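Local atomic coordinates of ADP-dependent L-serine kinase SerK (Thermococcus kodakarensis KOD1, PDB entry 5X0J), a protein that catalyses the ADP-dependent phosphorylation of free L-serine to O-phospho-L-serine, releasing AMP, in the first step of cysteine biosynthesis from serine. Residues 27-33 with 66-72; 58-62 with 209-213. The protein carries 1 engineered substitution. One frame throughout, in Å; residues are numbered along the deposited sequence.

Contact 1. Residues 27-33 with 66-72. Engineered in segment 27-33: Gln30 (natural residue Glu). With MG (magnesium ion), chain D; SEP (phosphoserine), chain C; AMP (adenosine monophosphate), chain B.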
loop_
_atom_site.group_PDB
_atom_site.type_symbol
_atom_site.label_atom_id
_atom_site.label_comp_id
_atom_site.label_asym_id
_atom_site.label_seq_id
_atom_site.Cartn_x
_atom_site.Cartn_y
_atom_site.Cartn_z
ATOM N N LYS A 27 -13.646 -7.216 -0.430
ATOM C CA LYS A 27 -13.602 -6.546 0.856
ATOM C C LYS A 27 -12.230 -5.897 1.059
ATOM O O LYS A 27 -11.230 -6.610 1.144
ATOM C CB LYS A 27 -13.882 -7.575 1.945
ATOM C CG LYS A 27 -14.163 -6.981 3.303
ATOM C CD LYS A 27 -14.720 -8.044 4.232
ATOM C CE LYS A 27 -15.173 -7.454 5.553
ATOM N NZ LYS A 27 -15.844 -8.486 6.391
ATOM N N PRO A 28 -12.175 -4.549 1.139
ATOM C CA PRO A 28 -10.877 -3.894 1.369
ATOM C C PRO A 28 -10.373 -4.141 2.792
ATOM O O PRO A 28 -11.164 -4.347 3.710
ATOM C CB PRO A 28 -11.198 -2.421 1.162
ATOM C CG PRO A 28 -12.601 -2.308 1.626
ATOM C CD PRO A 28 -13.278 -3.566 1.190
ATOM N N HIS A 29 -9.058 -4.212 2.952
ATOM C CA HIS A 29 -8.425 -4.191 4.259
ATOM C C HIS A 29 -7.554 -2.984 4.575
ATOM O O HIS A 29 -6.968 -2.926 5.655
ATOM C CB HIS A 29 -7.649 -5.495 4.490
ATOM C CG HIS A 29 -6.376 -5.629 3.700
ATOM N ND1 HIS A 29 -6.316 -6.272 2.481
ATOM C CD2 HIS A 29 -5.106 -5.249 3.979
ATOM C CE1 HIS A 29 -5.067 -6.283 2.048
ATOM N NE2 HIS A 29 -4.316 -5.658 2.932
ATOM N N GLN A 30 -7.485 -2.011 3.677
ATOM C CA GLN A 30 -6.687 -0.806 3.942
ATOM C C GLN A 30 -7.171 0.390 3.130
ATOM O O GLN A 30 -7.955 0.251 2.188
ATOM C CB GLN A 30 -5.165 -1.069 3.816
ATOM C CG GLN A 30 -4.679 -1.709 2.536
ATOM C CD GLN A 30 -3.271 -2.281 2.620
ATOM O OE1 GLN A 30 -2.806 -2.717 3.687
ATOM N NE2 GLN A 30 -2.598 -2.326 1.476
ATOM N N GLN A 31 -6.736 1.569 3.558
ATOM C CA GLN A 31 -7.077 2.849 2.939
ATOM C C GLN A 31 -6.307 3.112 1.634
ATOM O O GLN A 31 -5.402 2.358 1.256
ATOM C CB GLN A 31 -6.790 3.978 3.927
ATOM C CG GLN A 31 -7.674 3.959 5.170
ATOM C CD GLN A 31 -7.229 4.934 6.229
ATOM O OE1 GLN A 31 -6.039 5.121 6.468
ATOM N NE2 GLN A 31 -8.185 5.566 6.883
ATOM N N LEU A 32 -6.701 4.184 0.949
ATOM C CA LEU A 32 -6.172 4.574 -0.361
ATOM C C LEU A 32 -5.229 5.767 -0.279
ATOM O O LEU A 32 -5.301 6.545 0.656
ATOM C CB LEU A 32 -7.323 4.929 -1.309
ATOM C CG LEU A 32 -8.449 3.903 -1.441
ATOM C CD1 LEU A 32 -9.449 4.348 -2.495
ATOM C CD2 LEU A 32 -7.883 2.528 -1.791
ATOM N N VAL A 33 -4.322 5.853 -1.251
ATOM C CA VAL A 33 -3.472 7.000 -1.557
ATOM C C VAL A 33 -4.071 7.658 -2.799
ATOM O O VAL A 33 -4.252 6.995 -3.844
ATOM C CB VAL A 33 -2.028 6.534 -1.868
ATOM C CG1 VAL A 33 -1.117 7.730 -2.149
ATOM C CG2 VAL A 33 -1.497 5.669 -0.720
ATOM N N LEU A 66 -11.386 -11.205 0.355
ATOM C CA LEU A 66 -10.408 -10.221 0.800
ATOM C C LEU A 66 -9.665 -9.706 -0.418
ATOM O O LEU A 66 -9.178 -10.514 -1.210
ATOM C CB LEU A 66 -9.403 -10.901 1.727
ATOM C CG LEU A 66 -8.205 -10.059 2.185
ATOM C CD1 LEU A 66 -8.649 -8.837 2.981
ATOM C CD2 LEU A 66 -7.217 -10.931 2.964
ATOM N N ILE A 67 -9.568 -8.386 -0.565
ATOM C CA ILE A 67 -8.626 -7.792 -1.516
ATOM C C ILE A 67 -7.225 -7.956 -0.932
ATOM O O ILE A 67 -6.881 -7.317 0.049
ATOM C CB ILE A 67 -8.929 -6.305 -1.784
ATOM C CG1 ILE A 67 -10.321 -6.154 -2.413
ATOM C CG2 ILE A 67 -7.876 -5.703 -2.704
ATOM C CD1 ILE A 67 -10.796 -4.716 -2.551
ATOM N N VAL A 68 -6.433 -8.839 -1.527
ATOM C CA VAL A 68 -5.046 -9.049 -1.121
ATOM C C VAL A 68 -4.192 -7.915 -1.704
ATOM O O VAL A 68 -3.406 -7.290 -0.978
ATOM C CB VAL A 68 -4.572 -10.453 -1.560
ATOM C CG1 VAL A 68 -3.088 -10.649 -1.302
ATOM C CG2 VAL A 68 -5.391 -11.507 -0.822
ATOM N N ASP A 69 -4.336 -7.673 -3.007
ATOM C CA ASP A 69 -3.695 -6.577 -3.693
ATOM C C ASP A 69 -4.674 -6.073 -4.731
ATOM O O ASP A 69 -5.246 -6.862 -5.488
ATOM C CB ASP A 69 -2.401 -7.055 -4.354
ATOM C CG ASP A 69 -1.678 -5.958 -5.108
ATOM O OD1 ASP A 69 -1.769 -4.773 -4.717
ATOM O OD2 ASP A 69 -1.002 -6.294 -6.107
ATOM N N GLY A 70 -4.887 -4.757 -4.745
ATOM C CA GLY A 70 -5.830 -4.149 -5.688
ATOM C C GLY A 70 -6.828 -3.155 -5.126
ATOM O O GLY A 70 -7.896 -2.966 -5.705
ATOM N N HIS A 71 -6.501 -2.482 -4.029
ATOM C CA HIS A 71 -7.441 -1.521 -3.442
ATOM C C HIS A 71 -7.796 -0.369 -4.363
ATOM O O HIS A 71 -8.953 0.059 -4.403
ATOM C CB HIS A 71 -6.892 -0.993 -2.129
ATOM C CG HIS A 71 -6.914 -2.019 -1.057
ATOM N ND1 HIS A 71 -5.972 -3.015 -0.972
ATOM C CD2 HIS A 71 -7.829 -2.281 -0.095
ATOM C CE1 HIS A 71 -6.268 -3.814 0.033
ATOM N NE2 HIS A 71 -7.400 -3.398 0.567
ATOM N N HIS A 72 -6.811 0.105 -5.113
ATOM C CA HIS A 72 -7.003 1.269 -5.978
ATOM C C HIS A 72 -7.698 0.887 -7.267
ATOM O O HIS A 72 -8.601 1.602 -7.723
ATOM C CB HIS A 72 -5.665 1.975 -6.192
ATOM C CG HIS A 72 -5.063 2.464 -4.911
ATOM N ND1 HIS A 72 -4.376 1.642 -4.047
ATOM C CD2 HIS A 72 -5.124 3.671 -4.307
ATOM C CE1 HIS A 72 -3.994 2.333 -2.992
ATOM N NE2 HIS A 72 -4.431 3.566 -3.134
HETATM MG MG MG D . -1.132 -2.876 -5.297
HETATM N N SEP C . -2.140 -4.920 -0.439
HETATM C CA SEP C . -1.184 -4.468 -1.496
HETATM C CB SEP C . -0.770 -3.024 -1.211
HETATM O OG SEP C . -1.936 -2.203 -1.181
HETATM C C SEP C . -0.012 -5.410 -1.580
HETATM O O SEP C . 1.040 -5.045 -2.142
HETATM O OXT SEP C . -0.077 -6.555 -1.095
HETATM P P SEP C . -2.768 -1.883 -2.536
HETATM O O1P SEP C . -1.747 -1.953 -3.661
HETATM O O2P SEP C . -3.284 -0.506 -2.259
HETATM O O3P SEP C . -3.846 -2.936 -2.595
HETATM P P AMP B . -3.730 -1.291 -6.435
HETATM O O1P AMP B . -4.872 -1.489 -7.419
HETATM O O2P AMP B . -4.202 -0.805 -5.080
HETATM O O3P AMP B . -2.820 -2.490 -6.391
HETATM O "O5'" AMP B . -2.853 -0.066 -6.997
HETATM C "C5'" AMP B . -2.911 0.368 -8.353
HETATM C "C4'" AMP B . -2.415 -0.731 -9.276
HETATM O "O4'" AMP B . -2.918 -0.504 -10.578
HETATM C "C3'" AMP B . -0.889 -0.819 -9.498
HETATM O "O3'" AMP B . -0.469 -2.162 -9.270
HETATM C "C2'" AMP B . -0.622 -0.458 -10.959
HETATM O "O2'" AMP B . 0.476 -1.162 -11.533
HETATM C "C1'" AMP B . -1.951 -0.878 -11.519
HETATM N N9 AMP B . -2.335 -0.336 -12.838
HETATM C C8 AMP B . -1.973 0.826 -13.414
HETATM N N7 AMP B . -2.567 0.975 -14.623
HETATM C C5 AMP B . -3.328 -0.110 -14.811
HETATM C C6 AMP B . -4.216 -0.601 -15.877
HETATM N N6 AMP B . -4.402 0.137 -16.993
HETATM N N1 AMP B . -4.820 -1.797 -15.680
HETATM C C2 AMP B . -4.644 -2.543 -14.565
HETATM N N3 AMP B . -3.840 -2.156 -13.561
HETATM C C4 AMP B . -3.177 -0.977 -13.637
HETATM O O HOH W 1 -0.257 -3.821 -6.999
HETATM O O HOH W 2 -0.321 -1.106 -6.165
HETATM O O HOH W 3 0.781 -3.217 -4.383
#
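Lys27 pairs with Leu66 in a short parallel bridge, Ile67 N donating to Lys27 O at 3.0 Å, after which 28-33 runs on as a loop while 66-72 turns through Val68 into a helix N-capped by Gly70. Two histidines bridge protein and ligands. His71 NE2 accepts, in the ring plane, from His29 N at 3.0 Å; its ND1 donates to phosphoserine O3P at 2.7 Å. With His71 CG beside its backbone N (chi1 -71°), that N donates to the same O3P. Gln30 CG lies over one face of this ring and Ile67 CG2 over the opposite one, while its CE1 edge meets the face of His29 in a T-shaped pair, planes at 83°. His72 repeats the scheme: NE2 accepts from Val33 N at 3.0 Å, ND1 donates to AMP O2P at 2.7 Å, and Leu32 CD2 sits over the ring centre in a CH-pi contact. Gln30, engineered from the natural glutamate of the inferred active site, donates weakly from NE2 to phosphoserine OG, while OE1 accepts from Thr223 N. Magnesium joins Asp69 OD1, both phosphates and three waters. With a backbone N-H at each NE2, both ND1 protons face phosphates, and these in-plane bonds probably fix ring rotation.

Contact 2. Residues 58-62 with 209-213; sequences KVPGE and MELVK
Lys213, on the last turn of helix 205-213, reaches across to the type II beta turn of Val59 to Glu62 and spends its ammonium group on two oxygens there. Lys213 NZ donates to Pro60 O at 2.9 Å, nearly along the C=O axis, and forms a salt bridge with Glu62 OE1 at 2.7 Å, using the anti lone pair of that oxygen. The lysine is bent at both chi2 (-65°) and chi3 (-70°), which folds its end back toward the turn and lays Lys213 CD against Val59 CG1, 3.6 Å away. Glu62 comes from the opposite direction on a chain extended beyond CG. Its second oxygen, OE2, is taken by a salt bridge to Lys27, so each carboxylate oxygen has a lysine partner. Lys27 NZ also makes a weak hydrogen bond to Val212 O on the helix.

The turn is tied internally as well. Val59 O receives Glu62 N at 3.2 Å, the bond that closes the turn, and Lys58 NZ at 3.0 Å, the two donors arriving from opposite faces of its plane; Lys58 NZ also donates to Glu62 O at 2.7 Å. Beside these polar links, the end of Met209 comes up against the Pro60 ring, Met209 SD 3.7 Å from Pro60 CD, and Met209 continues onto Leu66 of strand 65-67.

A beta hairpin connection is thus clasped to a helix by a lysine-glutamate pair and by apolar contact of Val59 and Pro60. With two lysines sharing one carboxylate, Glu62 would be expected to remain ionised, and its negative charge probably helps to position both ammonium groups.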
loop_
_atom_site.group_PDB
_atom_site.type_symbol
_atom_site.label_atom_id
_atom_site.label_comp_id
_atom_site.label_asym_id
_atom_site.label_seq_id
_atom_site.Cartn_x
_atom_site.Cartn_y
_atom_site.Cartn_z
ATOM N N LYS A 58 -10.557 -15.947 -0.393
ATOM C CA LYS A 58 -11.845 -16.172 0.282
ATOM C C LYS A 58 -11.764 -15.788 1.764
ATOM O O LYS A 58 -10.824 -16.173 2.460
ATOM C CB LYS A 58 -12.237 -17.644 0.125
ATOM C CG LYS A 58 -13.479 -18.114 0.863
ATOM C CD LYS A 58 -14.744 -17.543 0.269
ATOM C CE LYS A 58 -15.971 -18.249 0.840
ATOM N NZ LYS A 58 -16.008 -18.294 2.337
ATOM N N VAL A 59 -12.746 -15.019 2.234
ATOM C CA VAL A 59 -12.852 -14.684 3.651
ATOM C C VAL A 59 -13.526 -15.862 4.359
ATOM O O VAL A 59 -14.620 -16.253 3.962
ATOM C CB VAL A 59 -13.706 -13.422 3.869
ATOM C CG1 VAL A 59 -13.867 -13.124 5.357
ATOM C CG2 VAL A 59 -13.090 -12.236 3.147
ATOM N N PRO A 60 -12.879 -16.430 5.402
ATOM C CA PRO A 60 -13.529 -17.508 6.153
ATOM C C PRO A 60 -14.884 -17.081 6.702
ATOM O O PRO A 60 -14.994 -16.019 7.318
ATOM C CB PRO A 60 -12.549 -17.785 7.298
ATOM C CG PRO A 60 -11.233 -17.326 6.798
ATOM C CD PRO A 60 -11.526 -16.153 5.912
ATOM N N GLY A 61 -15.908 -17.886 6.429
ATOM C CA GLY A 61 -17.259 -17.646 6.929
ATOM C C GLY A 61 -18.157 -16.750 6.089
ATOM O O GLY A 61 -19.356 -16.713 6.329
ATOM N N GLU A 62 -17.598 -16.034 5.107
ATOM C CA GLU A 62 -18.351 -15.047 4.317
ATOM C C GLU A 62 -18.276 -15.370 2.835
ATOM O O GLU A 62 -17.254 -15.866 2.365
ATOM C CB GLU A 62 -17.768 -13.643 4.516
ATOM C CG GLU A 62 -17.908 -13.075 5.916
ATOM C CD GLU A 62 -17.198 -11.738 6.081
ATOM O OE1 GLU A 62 -16.466 -11.578 7.079
ATOM O OE2 GLU A 62 -17.361 -10.843 5.216
ATOM N N MET A 209 -6.491 -10.849 8.400
ATOM C CA MET A 209 -7.820 -11.460 8.321
ATOM C C MET A 209 -8.644 -11.135 9.566
ATOM O O MET A 209 -9.832 -10.826 9.449
ATOM C CB MET A 209 -7.749 -12.979 8.091
ATOM C CG MET A 209 -9.056 -13.589 7.586
ATOM S SD MET A 209 -9.572 -12.957 5.974
ATOM C CE MET A 209 -8.590 -13.982 4.888
ATOM N N GLU A 210 -8.012 -11.181 10.737
ATOM C CA GLU A 210 -8.657 -10.750 11.991
ATOM C C GLU A 210 -9.232 -9.326 11.881
ATOM O O GLU A 210 -10.376 -9.087 12.277
ATOM C CB GLU A 210 -7.682 -10.845 13.172
ATOM N N LEU A 211 -8.445 -8.404 11.324
ATOM C CA LEU A 211 -8.872 -7.007 11.140
ATOM C C LEU A 211 -10.025 -6.891 10.142
ATOM O O LEU A 211 -10.990 -6.158 10.371
ATOM C CB LEU A 211 -7.697 -6.129 10.671
ATOM C CG LEU A 211 -7.823 -4.637 10.999
ATOM C CD1 LEU A 211 -7.526 -4.376 12.467
ATOM C CD2 LEU A 211 -6.917 -3.783 10.127
ATOM N N VAL A 212 -9.915 -7.613 9.033
ATOM C CA VAL A 212 -10.973 -7.644 8.018
ATOM C C VAL A 212 -12.288 -8.176 8.589
ATOM O O VAL A 212 -13.348 -7.631 8.283
ATOM C CB VAL A 212 -10.542 -8.497 6.807
ATOM C CG1 VAL A 212 -11.703 -8.759 5.855
ATOM C CG2 VAL A 212 -9.402 -7.811 6.079
ATOM N N LYS A 213 -12.208 -9.219 9.416
ATOM C CA LYS A 213 -13.398 -9.802 10.058
ATOM C C LYS A 213 -14.066 -8.836 11.045
ATOM O O LYS A 213 -15.285 -8.884 11.219
ATOM C CB LYS A 213 -13.044 -11.111 10.780
ATOM C CG LYS A 213 -12.600 -12.264 9.885
ATOM C CD LYS A 213 -13.665 -12.774 8.933
ATOM C CE LYS A 213 -14.789 -13.499 9.652
ATOM N NZ LYS A 213 -15.925 -13.705 8.721
#

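Overall arrangement
Contact 1 is buried near the middle of the chain and built from histidine rings, backbone N-H groups and bound phosphates; contact 2 lies farther out, its centre about 19 Å from that of the chain, and relies on lysine and glutamate at a partly exposed surface. They share one sheet: strand 65-67 belongs to contact 1, and the turn of contact 2 joins it to strand 54-58. Their centres are about 14 Å apart, yet they touch. Besides the lysine bridge between them, Val212 of helix 205-213 packs against His29 and Leu66, so the helix met by the turn also covers residues next to the phosphoserine pocket.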